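Local coordinates for putative cell adhesion protein (PDB 3LIU) that probably serves as a fimbrial subunit of the FimA/Mfa1 family that assembles into pili for cell adhesion, at residues V43-G49 against V86-A92; W56-K62 against V74-Y80; F204-A208 against K257-Q261; T222-F228 against E286-V292; Y332-P336 against T381-A385. The contacts are given in a common frame with arbitrary orientation. Residue numbers count along the deposited sequence, not the author numbering.

Interaction 1. Residues V43-G49 against V86-A92; sequences VNTLTVG and VVVVANA
Thr45-Gly49 and Val86-Ala90 are neighbouring antiparallel strands, with axes 4.6 Å apart and N-to-C directions at 157°. Thr47 and Val89 form a hydrogen-bonded pair: Thr47 N to Val89 O and Val89 N to Thr47 O are both 2.8 Å. Gly49 and Val87 form the next such pair, with Gly49 N to Val87 O 3.0 Å and Val87 N to Gly49 O 3.1 Å. Leu46-Ala90 and Val48-Val88 are non-hydrogen-bonded pairs, CA to CA 4.6 Å each. Their side chains share one face. Leu46 (chi1 m, chi2 t) sets CD2 3.7 Å from Val88 CG1. Val48 and Val86, both t, meet CG1 to CG1 at 4.0 Å. This apolar face packs on Leu21 and Ile23 of strand 16-24, giving a beta-sandwich core consistent with the transthyretin-like FimA fold. Thr47 (m) lies on the other face and hydrogen-bonds Thr61. Beyond the strand, Asn91 has positive phi (67°) and chi1 m. Its OD1 accepts from Asn44 N at 2.8 Å, while its ND2 binds the backbone O of Asp42. Asn91 N donates to Thr45 O at 3.0 Å. Thr45 takes p, and its OG1 holds water 1 at 2.9 Å; the same water donates to Val89 O at 2.9 Å.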
# COMPACT_ATOMS: atom_id res chain seq x y z
N VAL A 43 5.07 -9.48 12.13
CA VAL A 43 6.25 -8.70 12.39
C VAL A 43 7.36 -9.67 12.59
O VAL A 43 7.46 -10.31 13.62
CB VAL A 43 6.05 -7.82 13.62
CG1 VAL A 43 7.35 -7.15 14.02
CG2 VAL A 43 4.90 -6.81 13.32
N ASN A 44 8.19 -9.83 11.58
CA ASN A 44 9.28 -10.83 11.63
C ASN A 44 10.61 -10.22 12.05
O ASN A 44 11.35 -10.77 12.84
CB ASN A 44 9.41 -11.43 10.24
CG ASN A 44 8.16 -12.09 9.80
OD1 ASN A 44 7.55 -12.82 10.56
ND2 ASN A 44 7.77 -11.87 8.55
N THR A 45 10.92 -9.05 11.50
CA THR A 45 12.16 -8.36 11.83
C THR A 45 11.80 -6.94 12.18
O THR A 45 10.80 -6.41 11.68
CB THR A 45 13.18 -8.32 10.65
OG1 THR A 45 12.64 -7.58 9.55
CG2 THR A 45 13.60 -9.73 10.17
N LEU A 46 12.62 -6.34 13.03
CA LEU A 46 12.57 -4.90 13.31
C LEU A 46 13.92 -4.24 13.05
O LEU A 46 14.97 -4.70 13.54
CB LEU A 46 12.15 -4.63 14.75
CG LEU A 46 10.71 -5.05 15.02
CD1 LEU A 46 10.45 -4.94 16.52
CD2 LEU A 46 9.73 -4.19 14.27
N THR A 47 13.88 -3.17 12.26
CA THR A 47 15.03 -2.30 12.06
C THR A 47 14.78 -1.03 12.81
O THR A 47 13.76 -0.38 12.59
CB THR A 47 15.26 -1.99 10.57
OG1 THR A 47 15.45 -3.21 9.86
CG2 THR A 47 16.50 -1.12 10.38
N VAL A 48 15.70 -0.66 13.68
CA VAL A 48 15.58 0.51 14.55
C VAL A 48 16.70 1.49 14.20
O VAL A 48 17.89 1.13 14.11
CB VAL A 48 15.67 0.09 16.02
CG1 VAL A 48 15.57 1.31 16.95
CG2 VAL A 48 14.59 -0.98 16.37
N GLY A 49 16.32 2.72 13.94
CA GLY A 49 17.29 3.78 13.69
C GLY A 49 17.25 4.72 14.86
O GLY A 49 16.16 5.27 15.18
N VAL A 86 14.06 8.32 17.10
CA VAL A 86 14.01 6.87 16.92
C VAL A 86 12.85 6.53 16.01
O VAL A 86 11.76 7.04 16.20
CB VAL A 86 13.78 6.18 18.27
CG1 VAL A 86 13.69 4.69 18.13
CG2 VAL A 86 14.88 6.58 19.25
N VAL A 87 13.11 5.67 15.03
CA VAL A 87 12.08 5.17 14.13
C VAL A 87 12.27 3.65 13.96
O VAL A 87 13.39 3.13 13.95
CB VAL A 87 12.07 5.94 12.77
CG1 VAL A 87 13.48 6.03 12.15
CG2 VAL A 87 11.07 5.30 11.78
N VAL A 88 11.16 2.94 13.87
CA VAL A 88 11.17 1.51 13.78
C VAL A 88 10.52 1.12 12.48
O VAL A 88 9.43 1.61 12.15
CB VAL A 88 10.36 0.91 14.95
CG1 VAL A 88 10.35 -0.63 14.90
CG2 VAL A 88 10.93 1.43 16.26
N VAL A 89 11.18 0.21 11.76
CA VAL A 89 10.67 -0.36 10.54
C VAL A 89 10.53 -1.87 10.70
O VAL A 89 11.49 -2.57 11.00
CB VAL A 89 11.59 -0.05 9.31
CG1 VAL A 89 11.06 -0.79 8.03
CG2 VAL A 89 11.68 1.47 9.06
N ALA A 90 9.35 -2.39 10.45
CA ALA A 90 9.13 -3.85 10.43
C ALA A 90 9.28 -4.41 9.04
O ALA A 90 8.80 -3.82 8.06
CB ALA A 90 7.72 -4.21 10.98
N ASN A 91 9.92 -5.58 8.98
CA ASN A 91 9.92 -6.45 7.79
C ASN A 91 10.66 -5.84 6.58
O ASN A 91 10.29 -6.06 5.45
CB ASN A 91 8.48 -6.83 7.42
CG ASN A 91 7.77 -7.60 8.54
OD1 ASN A 91 8.39 -8.38 9.24
ND2 ASN A 91 6.47 -7.33 8.75
N ALA A 92 11.68 -5.04 6.84
CA ALA A 92 12.49 -4.50 5.76
C ALA A 92 13.18 -5.62 4.99
O ALA A 92 13.78 -6.54 5.59
CB ALA A 92 13.51 -3.49 6.28
O HOH W 1 12.96 -4.71 9.63
O HOH W 2 12.74 -8.47 7.15

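Interaction 2. Residues W56-K62 against V74-Y80; sequences WSVIYTK and VGPQEVY
Lys62 NZ donates to Gln77 OE1 at 2.6 Å, the shortest polar link between these two strands of a beta hairpin, 57-66 and 71-80. A weak bond runs from Lys62 NZ to Gly75 O at 3.4 Å. Lys62 reaches across with chi1 m and the rest of its chain t. Gln77 meets it with chi1 t and chi2 p. Water 3 lies 2.8 Å from Tyr60 OH and 2.9 Å from Gly75 O. Both backbones are extended and run antiparallel, N-to-C directions at 162°, but the axes stay 7.3 Å apart at closest. Val58 and Val79 are 6.2 Å apart, CA to CA. No backbone hydrogen bonds join the segments. Each strand bonds elsewhere: 56-62 to strand 45-52, and 74-80 to strand 16-24. The hairpin strands have splayed apart here, and facing side chains fill the space between them. Trp56, Val58, Tyr60 and Lys62 point toward the partner. Gln77 CG lies over the Tyr60 ring, 3.5 Å from its centroid, in a CH-pi contact. Tyr60 CE2 reaches Val74 CG2 at 3.6 Å. Val58 CG1 meets Val79 CG1 at 4.2 Å. At the far end Trp56 (chi1 p) takes the edge of Tyr80 (m) on its face, planes at 72°. Tyr80 CB sits 3.8 Å from the centroid of the Trp56 six-membered ring.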
# COMPACT_ATOMS: atom_id res chain seq x y z
N TRP A 56 25.37 11.67 16.20
CA TRP A 56 25.69 10.23 16.22
C TRP A 56 24.48 9.43 15.72
O TRP A 56 23.34 9.92 15.74
CB TRP A 56 26.12 9.76 17.61
CG TRP A 56 25.09 9.94 18.75
CD1 TRP A 56 25.04 10.98 19.65
CD2 TRP A 56 24.03 9.04 19.13
NE1 TRP A 56 24.00 10.79 20.54
CE2 TRP A 56 23.38 9.60 20.26
CE3 TRP A 56 23.56 7.82 18.63
CZ2 TRP A 56 22.29 9.00 20.88
CZ3 TRP A 56 22.47 7.22 19.25
CH2 TRP A 56 21.85 7.81 20.36
N SER A 57 24.73 8.22 15.23
CA SER A 57 23.63 7.33 14.87
C SER A 57 23.97 5.89 15.19
O SER A 57 25.14 5.49 15.14
CB SER A 57 23.29 7.51 13.41
OG SER A 57 24.35 7.12 12.53
N VAL A 58 22.94 5.12 15.54
CA VAL A 58 23.03 3.69 15.68
C VAL A 58 21.81 3.08 15.01
O VAL A 58 20.66 3.40 15.38
CB VAL A 58 23.06 3.24 17.15
CG1 VAL A 58 23.29 1.76 17.25
CG2 VAL A 58 24.20 3.96 17.89
N ILE A 59 22.05 2.22 14.02
CA ILE A 59 20.96 1.51 13.31
C ILE A 59 21.23 0.03 13.32
O ILE A 59 22.36 -0.39 13.08
CB ILE A 59 20.85 1.93 11.83
CG1 ILE A 59 20.66 3.46 11.72
CG2 ILE A 59 19.68 1.15 11.13
CD1 ILE A 59 21.77 4.20 11.10
N TYR A 60 20.21 -0.77 13.62
CA TYR A 60 20.37 -2.21 13.71
C TYR A 60 19.09 -2.93 13.35
O TYR A 60 18.00 -2.36 13.44
CB TYR A 60 20.79 -2.64 15.11
CG TYR A 60 19.87 -2.15 16.20
CD1 TYR A 60 19.96 -0.85 16.66
CD2 TYR A 60 18.93 -2.99 16.78
CE1 TYR A 60 19.12 -0.39 17.69
CE2 TYR A 60 18.08 -2.53 17.81
CZ TYR A 60 18.19 -1.21 18.23
OH TYR A 60 17.40 -0.70 19.22
N THR A 61 19.24 -4.21 13.01
CA THR A 61 18.09 -5.07 12.66
C THR A 61 18.20 -6.38 13.44
O THR A 61 19.27 -6.99 13.48
CB THR A 61 17.99 -5.38 11.15
OG1 THR A 61 17.78 -4.17 10.42
CG2 THR A 61 16.77 -6.33 10.84
N LYS A 62 17.10 -6.78 14.05
CA LYS A 62 17.01 -8.01 14.82
C LYS A 62 15.68 -8.67 14.54
O LYS A 62 14.72 -8.05 14.03
CB LYS A 62 17.12 -7.75 16.33
CG LYS A 62 18.45 -7.08 16.72
CD LYS A 62 18.66 -6.90 18.20
CE LYS A 62 20.15 -6.56 18.48
NZ LYS A 62 20.31 -5.82 19.75
N VAL A 74 12.52 -5.96 20.53
CA VAL A 74 13.88 -6.06 20.00
C VAL A 74 14.80 -5.94 21.20
O VAL A 74 14.73 -4.97 21.95
CB VAL A 74 14.18 -4.97 18.94
CG1 VAL A 74 13.98 -3.58 19.50
CG2 VAL A 74 15.59 -5.13 18.39
N GLY A 75 15.67 -6.94 21.38
CA GLY A 75 16.47 -7.12 22.59
C GLY A 75 17.46 -6.01 22.79
O GLY A 75 17.68 -5.23 21.86
N PRO A 76 18.04 -5.91 23.99
CA PRO A 76 18.87 -4.76 24.29
C PRO A 76 19.93 -4.57 23.24
O PRO A 76 20.52 -5.53 22.79
CB PRO A 76 19.49 -5.12 25.63
CG PRO A 76 18.43 -5.86 26.30
CD PRO A 76 17.86 -6.75 25.19
N GLN A 77 20.17 -3.32 22.88
CA GLN A 77 21.20 -2.98 21.92
C GLN A 77 21.99 -1.83 22.49
O GLN A 77 21.40 -0.94 23.08
CB GLN A 77 20.57 -2.55 20.62
CG GLN A 77 21.51 -1.93 19.62
CD GLN A 77 22.40 -2.94 18.96
OE1 GLN A 77 22.08 -4.14 18.91
NE2 GLN A 77 23.53 -2.47 18.44
N GLU A 78 23.30 -1.84 22.32
CA GLU A 78 24.09 -0.69 22.76
C GLU A 78 23.86 0.52 21.85
O GLU A 78 23.82 0.39 20.64
CB GLU A 78 25.59 -1.02 22.81
CG GLU A 78 26.36 -0.08 23.73
CD GLU A 78 27.83 -0.09 23.41
OE1 GLU A 78 28.48 -1.12 23.67
OE2 GLU A 78 28.34 0.93 22.89
N VAL A 79 23.73 1.69 22.47
CA VAL A 79 23.50 2.96 21.80
C VAL A 79 24.26 4.01 22.63
O VAL A 79 25.02 3.65 23.52
CB VAL A 79 21.96 3.28 21.69
CG1 VAL A 79 21.23 2.23 20.85
CG2 VAL A 79 21.30 3.37 23.05
N TYR A 80 24.11 5.30 22.32
CA TYR A 80 24.70 6.37 23.15
C TYR A 80 23.66 7.12 23.97
O TYR A 80 22.46 7.12 23.64
CB TYR A 80 25.51 7.35 22.29
CG TYR A 80 26.60 6.68 21.45
CD1 TYR A 80 27.80 6.27 22.03
CD2 TYR A 80 26.42 6.45 20.08
CE1 TYR A 80 28.80 5.66 21.28
CE2 TYR A 80 27.42 5.84 19.32
CZ TYR A 80 28.61 5.44 19.93
OH TYR A 80 29.60 4.83 19.20
O HOH W 3 16.69 -2.65 21.07

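Interaction 3. Residues F204-A208 against K257-Q261; sequences FIASA and KKGLQ
Strand 193-213 passes through Phe204, Ile205 and Ala206 in extended conformation, then is broken at Ser207. The partner, Lys257-Gln261, is an irregular loop between strands 238-240 and 262-263. Phe204 and Ile205 serve other neighbours: Phe204 packs on Ile310 and Ile205 on Leu309, both of strand 308-319. Ala206 points toward the loop, and its CB lies 4.3 Å from Lys257 CG. Ser207 makes the polar contact, its CA 7.1 Å from Lys257 CA. Its phi/psi of 52°/44° lies in the left-handed helical region and interrupts the strand; its chi1 is m. Ser207 N donates to Gln261 OE1 at 2.9 Å, and Gln261 NE2 donates to Ser207 OG at 2.9 Å. Gln261 (chi1 m, chi2 t) thus lays the end of its amide along the serine. Gln261 NE2 also donates to Lys258 O at 3.1 Å, which ties the turn of the loop to its own end. Lys257 (chi1 t, chi2 m) bends back so that its NZ donates to Gly259 O at 2.9 Å; NZ also binds Asp252 O. Ala208 resumes the strand and pairs with Lys239. One buried carboxamide accepts from the backbone N and donates to the hydroxyl oxygen of Ser207, so the contact rests on two directional bonds and little apolar area.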
# COMPACT_ATOMS: atom_id res chain seq x y z
N PHE A 204 -7.37 -6.95 -12.57
CA PHE A 204 -5.98 -6.50 -12.47
C PHE A 204 -5.83 -5.03 -12.11
O PHE A 204 -6.80 -4.26 -12.18
CB PHE A 204 -5.13 -6.90 -13.72
CG PHE A 204 -5.35 -6.04 -14.96
CD1 PHE A 204 -6.47 -6.21 -15.74
CD2 PHE A 204 -4.41 -5.10 -15.34
CE1 PHE A 204 -6.67 -5.45 -16.89
CE2 PHE A 204 -4.59 -4.32 -16.49
CZ PHE A 204 -5.71 -4.52 -17.28
N ILE A 205 -4.62 -4.68 -11.69
CA ILE A 205 -4.32 -3.33 -11.27
C ILE A 205 -3.34 -2.68 -12.24
O ILE A 205 -2.42 -3.36 -12.71
CB ILE A 205 -3.67 -3.32 -9.85
CG1 ILE A 205 -4.56 -4.02 -8.84
CG2 ILE A 205 -3.29 -1.86 -9.42
CD1 ILE A 205 -5.97 -3.46 -8.67
N ALA A 206 -3.55 -1.40 -12.55
CA ALA A 206 -2.63 -0.64 -13.44
C ALA A 206 -2.20 0.63 -12.72
O ALA A 206 -2.92 1.13 -11.87
CB ALA A 206 -3.31 -0.30 -14.79
N SER A 207 -1.04 1.19 -13.07
CA SER A 207 -0.52 2.37 -12.39
C SER A 207 -0.45 2.27 -10.87
O SER A 207 -0.75 3.22 -10.17
CB SER A 207 -1.29 3.65 -12.78
OG SER A 207 -1.20 3.84 -14.18
N ALA A 208 0.03 1.12 -10.38
CA ALA A 208 0.40 0.95 -8.97
C ALA A 208 1.78 1.57 -8.81
O ALA A 208 2.71 1.19 -9.54
CB ALA A 208 0.46 -0.57 -8.61
N LYS A 257 -4.16 5.27 -19.14
CA LYS A 257 -2.95 4.64 -18.63
C LYS A 257 -1.83 4.97 -19.58
O LYS A 257 -1.88 4.57 -20.77
CB LYS A 257 -3.16 3.12 -18.53
CG LYS A 257 -2.01 2.29 -18.02
CD LYS A 257 -0.98 1.93 -19.07
CE LYS A 257 -0.08 0.79 -18.61
NZ LYS A 257 0.92 0.39 -19.69
N LYS A 258 -0.84 5.72 -19.09
CA LYS A 258 0.30 6.14 -19.90
C LYS A 258 1.55 5.38 -19.53
O LYS A 258 1.72 4.95 -18.38
CB LYS A 258 0.55 7.65 -19.78
CG LYS A 258 -0.58 8.52 -20.28
CD LYS A 258 -0.93 8.21 -21.76
CE LYS A 258 -1.97 9.10 -22.34
NZ LYS A 258 -2.23 8.74 -23.79
N GLY A 259 2.41 5.21 -20.53
CA GLY A 259 3.74 4.66 -20.36
C GLY A 259 3.89 3.14 -20.40
O GLY A 259 2.94 2.37 -20.14
N LEU A 260 5.10 2.71 -20.70
CA LEU A 260 5.46 1.32 -20.50
C LEU A 260 5.74 1.16 -19.02
O LEU A 260 6.74 1.62 -18.51
CB LEU A 260 6.68 0.93 -21.34
CG LEU A 260 7.29 -0.48 -21.23
CD1 LEU A 260 6.27 -1.57 -21.56
CD2 LEU A 260 8.53 -0.62 -22.18
N GLN A 261 4.83 0.48 -18.35
CA GLN A 261 4.92 0.19 -16.95
C GLN A 261 5.45 -1.25 -16.82
O GLN A 261 5.37 -2.07 -17.74
CB GLN A 261 3.52 0.31 -16.33
CG GLN A 261 2.91 1.69 -16.55
CD GLN A 261 1.62 1.92 -15.76
OE1 GLN A 261 1.20 1.06 -14.96
NE2 GLN A 261 1.02 3.09 -15.94

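Interaction 4. Residues T222-F228 against E286-V292; sequences TIEKDFF and ENTKGEV
Three glutamates, not strand pairing, join these two irregular loops, each accepting from backbone N atoms opposite. Glu286 (chi1 m, chi2 t) takes Ile223 N on OE1 at 2.9 Å. Glu224, extended with chi1 and chi2 t, receives Thr288 N on OE2 at 2.9 Å and Lys289 N on the same OE2 at 3.0 Å; Thr288 OG1 donates to Glu224 OE1 at 2.6 Å. Glu291 (chi1 m) accepts Phe227 N on OE2 at 2.8 Å. CA atoms come within 5.1 Å at Glu224-Glu286 and 6.0 Å at Phe227-Glu291. Asp226 OD1 and Lys289 NZ form a salt bridge of 2.8 Å. Water 4 bridges Lys225 N (3.0 Å) and Glu286 O (2.9 Å). An Asx motif, Gly290 N to Asn287 OD1 at 2.8 Å, shapes the turn, and Gly290 has positive phi. Phe228 CE2 lies 3.6 Å from Glu291 O. Lys209 of strand 193-213 makes salt bridges to both Glu224 and Glu291. The carboxylates thus replace sheet partners for loop amides, and Lys209 offsets part of their charge.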
# COMPACT_ATOMS: atom_id res chain seq x y z
N THR A 222 2.02 10.59 5.11
CA THR A 222 2.27 10.25 3.72
C THR A 222 3.71 9.80 3.51
O THR A 222 4.65 10.34 4.12
CB THR A 222 1.87 11.41 2.76
OG1 THR A 222 2.07 10.98 1.41
CG2 THR A 222 2.70 12.66 2.99
N ILE A 223 3.86 8.74 2.72
CA ILE A 223 5.13 8.14 2.37
C ILE A 223 5.24 7.99 0.85
O ILE A 223 6.13 7.32 0.33
CB ILE A 223 5.32 6.74 3.03
CG1 ILE A 223 4.12 5.85 2.76
CG2 ILE A 223 5.64 6.91 4.55
CD1 ILE A 223 4.21 4.39 3.30
N GLU A 224 4.28 8.56 0.13
CA GLU A 224 4.23 8.52 -1.32
C GLU A 224 5.45 9.16 -1.93
O GLU A 224 5.89 10.23 -1.48
CB GLU A 224 2.99 9.30 -1.84
CG GLU A 224 2.82 9.27 -3.39
CD GLU A 224 1.54 9.95 -3.85
OE1 GLU A 224 0.83 10.53 -3.01
OE2 GLU A 224 1.21 9.88 -5.06
N LYS A 225 5.97 8.55 -2.98
CA LYS A 225 7.05 9.14 -3.78
C LYS A 225 6.46 9.93 -4.94
O LYS A 225 5.63 9.42 -5.68
CB LYS A 225 7.94 8.06 -4.37
CG LYS A 225 8.87 7.33 -3.41
CD LYS A 225 9.73 8.28 -2.56
CE LYS A 225 10.95 7.54 -1.99
NZ LYS A 225 11.73 8.34 -1.01
N ASP A 226 6.91 11.18 -5.08
CA ASP A 226 6.61 11.95 -6.28
C ASP A 226 7.28 11.28 -7.46
O ASP A 226 8.37 10.73 -7.34
CB ASP A 226 7.16 13.36 -6.17
CG ASP A 226 6.41 14.20 -5.20
OD1 ASP A 226 5.36 13.80 -4.70
OD2 ASP A 226 6.87 15.30 -4.96
N PHE A 227 6.63 11.35 -8.61
CA PHE A 227 7.17 10.80 -9.88
C PHE A 227 7.46 11.93 -10.84
O PHE A 227 6.91 13.02 -10.72
CB PHE A 227 6.18 9.82 -10.51
CG PHE A 227 6.27 8.39 -10.01
CD1 PHE A 227 6.51 8.10 -8.65
CD2 PHE A 227 6.01 7.35 -10.88
CE1 PHE A 227 6.51 6.77 -8.19
CE2 PHE A 227 6.00 6.01 -10.44
CZ PHE A 227 6.24 5.71 -9.12
N PHE A 228 8.35 11.67 -11.80
CA PHE A 228 8.76 12.68 -12.77
C PHE A 228 9.36 13.93 -12.08
O PHE A 228 10.05 13.79 -11.06
CB PHE A 228 7.61 12.96 -13.74
CG PHE A 228 7.21 11.75 -14.52
CD1 PHE A 228 8.07 11.22 -15.49
CD2 PHE A 228 6.05 11.08 -14.24
CE1 PHE A 228 7.75 10.06 -16.17
CE2 PHE A 228 5.71 9.92 -14.95
CZ PHE A 228 6.55 9.42 -15.91
N GLU A 286 1.30 3.94 -1.87
CA GLU A 286 0.48 5.13 -2.03
C GLU A 286 0.61 5.71 -3.41
O GLU A 286 1.69 5.70 -4.02
CB GLU A 286 0.85 6.23 -1.01
CG GLU A 286 0.64 5.82 0.45
CD GLU A 286 0.61 7.00 1.41
OE1 GLU A 286 1.45 7.92 1.25
OE2 GLU A 286 -0.21 6.97 2.37
N ASN A 287 -0.52 6.17 -3.91
CA ASN A 287 -0.61 6.96 -5.11
C ASN A 287 -1.84 7.88 -5.03
O ASN A 287 -2.99 7.43 -5.08
CB ASN A 287 -0.72 6.06 -6.33
CG ASN A 287 -0.71 6.87 -7.63
OD1 ASN A 287 -0.59 8.08 -7.59
ND2 ASN A 287 -0.90 6.20 -8.77
N THR A 288 -1.57 9.15 -4.82
CA THR A 288 -2.59 10.19 -4.84
C THR A 288 -2.34 11.15 -5.96
O THR A 288 -3.25 11.82 -6.42
CB THR A 288 -2.66 10.99 -3.51
OG1 THR A 288 -1.47 11.76 -3.35
CG2 THR A 288 -2.81 10.00 -2.34
N LYS A 289 -1.10 11.24 -6.42
CA LYS A 289 -0.78 12.21 -7.47
C LYS A 289 -0.93 11.70 -8.90
O LYS A 289 -1.23 12.47 -9.78
CB LYS A 289 0.60 12.83 -7.24
CG LYS A 289 0.60 13.70 -5.97
CD LYS A 289 1.98 14.12 -5.56
CE LYS A 289 1.99 14.88 -4.22
NZ LYS A 289 3.30 15.63 -4.10
N GLY A 290 -0.71 10.41 -9.13
CA GLY A 290 -0.91 9.83 -10.47
C GLY A 290 -0.16 10.56 -11.58
O GLY A 290 -0.71 10.77 -12.64
N GLU A 291 1.08 10.96 -11.33
CA GLU A 291 1.80 11.78 -12.32
C GLU A 291 2.05 11.06 -13.64
O GLU A 291 2.33 9.86 -13.66
CB GLU A 291 3.13 12.31 -11.79
CG GLU A 291 3.05 13.11 -10.52
CD GLU A 291 3.31 12.22 -9.29
OE1 GLU A 291 2.79 11.09 -9.24
OE2 GLU A 291 4.10 12.63 -8.41
N VAL A 292 1.92 11.81 -14.73
CA VAL A 292 2.39 11.37 -16.05
C VAL A 292 3.54 12.28 -16.49
O VAL A 292 3.79 13.35 -15.92
CB VAL A 292 1.27 11.30 -17.09
CG1 VAL A 292 0.18 10.28 -16.64
CG2 VAL A 292 0.70 12.74 -17.38
O HOH W 4 4.52 5.97 -3.43

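Interaction 5. Residues Y332-P336 against T381-A385; sequences YYAIP and TNVSA
Thr381 opens the segment in a turn before strand 383-391. Water 5 lies 2.7 Å from both Thr381 O and Tyr332 O and bridges the two carbonyls. Thr381 O is also 3.5 Å from Tyr333 CD2. Asn382 has positive phi (58°). Its O lies 3.6 Å from Tyr333 CE2, and its ND2 bonds Pro369 O. Val383 (chi1 p) starts the strand and points toward 332-336. Its CB meets Tyr333 CD2 at 3.7 Å, and its CG1 meets Ile335 CD1 at 3.9 Å. Ser384 faces away. Ala385 points in again, its CB 3.9 Å from Ile335 CD1. Tyr333 (chi1 m, chi2 85°) and Ile335 (m, m) supply the opposing surface; Tyr333 OH bonds Gly368 O. The strand axes stay 8.1 Å apart at closest, with directions at 32°, and no direct hydrogen bond links the segments. Strand 326-336 pairs with 308-319, and 383-391 with 358-366, whose Leu364 joins the apolar layer. Such face-to-face packing of strands from two sheets is typical of a beta sandwich.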
# COMPACT_ATOMS: atom_id res chain seq x y z
N TYR A 332 -13.77 -4.98 -20.99
CA TYR A 332 -13.09 -4.33 -19.88
C TYR A 332 -13.85 -3.14 -19.31
O TYR A 332 -14.50 -2.34 -20.03
CB TYR A 332 -11.70 -3.83 -20.29
CG TYR A 332 -10.72 -4.87 -20.68
CD1 TYR A 332 -9.91 -5.47 -19.73
CD2 TYR A 332 -10.58 -5.26 -22.02
CE1 TYR A 332 -9.00 -6.43 -20.10
CE2 TYR A 332 -9.68 -6.25 -22.38
CZ TYR A 332 -8.88 -6.83 -21.42
OH TYR A 332 -7.98 -7.83 -21.75
N TYR A 333 -13.69 -2.99 -18.00
CA TYR A 333 -14.25 -1.90 -17.21
C TYR A 333 -13.16 -1.44 -16.21
O TYR A 333 -12.69 -2.24 -15.36
CB TYR A 333 -15.48 -2.36 -16.45
CG TYR A 333 -16.56 -2.97 -17.32
CD1 TYR A 333 -16.52 -4.31 -17.66
CD2 TYR A 333 -17.64 -2.20 -17.79
CE1 TYR A 333 -17.52 -4.90 -18.44
CE2 TYR A 333 -18.63 -2.76 -18.58
CZ TYR A 333 -18.57 -4.14 -18.88
OH TYR A 333 -19.54 -4.73 -19.65
N ALA A 334 -12.74 -0.18 -16.34
CA ALA A 334 -11.68 0.39 -15.52
C ALA A 334 -12.21 1.43 -14.54
O ALA A 334 -13.04 2.26 -14.93
CB ALA A 334 -10.61 1.02 -16.43
N ILE A 335 -11.64 1.44 -13.34
CA ILE A 335 -12.04 2.28 -12.21
C ILE A 335 -10.83 2.95 -11.59
O ILE A 335 -9.92 2.27 -11.13
CB ILE A 335 -12.63 1.34 -11.09
CG1 ILE A 335 -13.96 0.77 -11.57
CG2 ILE A 335 -12.81 1.99 -9.76
CD1 ILE A 335 -14.77 1.74 -12.36
N PRO A 336 -10.82 4.28 -11.52
CA PRO A 336 -9.78 4.92 -10.73
C PRO A 336 -10.06 4.78 -9.24
O PRO A 336 -11.04 5.32 -8.74
CB PRO A 336 -9.82 6.38 -11.18
CG PRO A 336 -11.09 6.53 -11.97
CD PRO A 336 -11.82 5.24 -12.01
N THR A 381 -18.35 4.23 -20.44
CA THR A 381 -17.68 3.35 -19.48
C THR A 381 -18.59 2.14 -19.14
O THR A 381 -18.13 1.02 -19.02
CB THR A 381 -17.32 4.11 -18.19
OG1 THR A 381 -18.52 4.60 -17.59
CG2 THR A 381 -16.37 5.31 -18.46
N ASN A 382 -19.89 2.40 -19.02
CA ASN A 382 -20.92 1.38 -18.67
C ASN A 382 -20.68 0.66 -17.35
O ASN A 382 -21.11 -0.50 -17.15
CB ASN A 382 -21.11 0.38 -19.82
CG ASN A 382 -21.88 0.98 -20.97
OD1 ASN A 382 -22.69 1.88 -20.76
ND2 ASN A 382 -21.64 0.50 -22.18
N VAL A 383 -20.04 1.36 -16.42
CA VAL A 383 -19.77 0.84 -15.10
C VAL A 383 -19.94 1.96 -14.08
O VAL A 383 -19.62 3.09 -14.33
CB VAL A 383 -18.38 0.18 -14.99
CG1 VAL A 383 -17.25 1.18 -15.29
CG2 VAL A 383 -18.21 -0.49 -13.62
N SER A 384 -20.53 1.60 -12.95
CA SER A 384 -20.66 2.48 -11.80
C SER A 384 -19.94 1.76 -10.64
O SER A 384 -20.04 0.52 -10.52
CB SER A 384 -22.14 2.68 -11.50
OG SER A 384 -22.32 3.25 -10.24
N ALA A 385 -19.15 2.51 -9.87
CA ALA A 385 -18.38 1.93 -8.79
C ALA A 385 -18.67 2.59 -7.45
O ALA A 385 -18.81 3.78 -7.37
CB ALA A 385 -16.87 2.03 -9.09
O HOH W 5 -15.82 0.07 -19.99

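In the fold
From the N terminus, interaction 1 closes a loop from strand 45-52 to strand 82-90. Interaction 2 is nested inside it, across the hairpin 57-66/71-80. The two touch, since strands 45-52 and 57-66 are sheet neighbours. The other contacts come later in the chain; interactions 3 and 4 cross, with 222-228 inside the loop closed by 204-208 and 257-261, and 286-292 beyond it. Interaction 3 ties the loop before strand 262-263 to strand 193-213. Interaction 4 joins the loops after strands 193-213 and 282-284. They meet at Ser207 and Asn287. Interaction 5 closes last, joining strands 326-336 and 383-391, and touches interaction 3 through Phe204 and Tyr332. The centres of interactions 2 and 5 are about 50 Å apart.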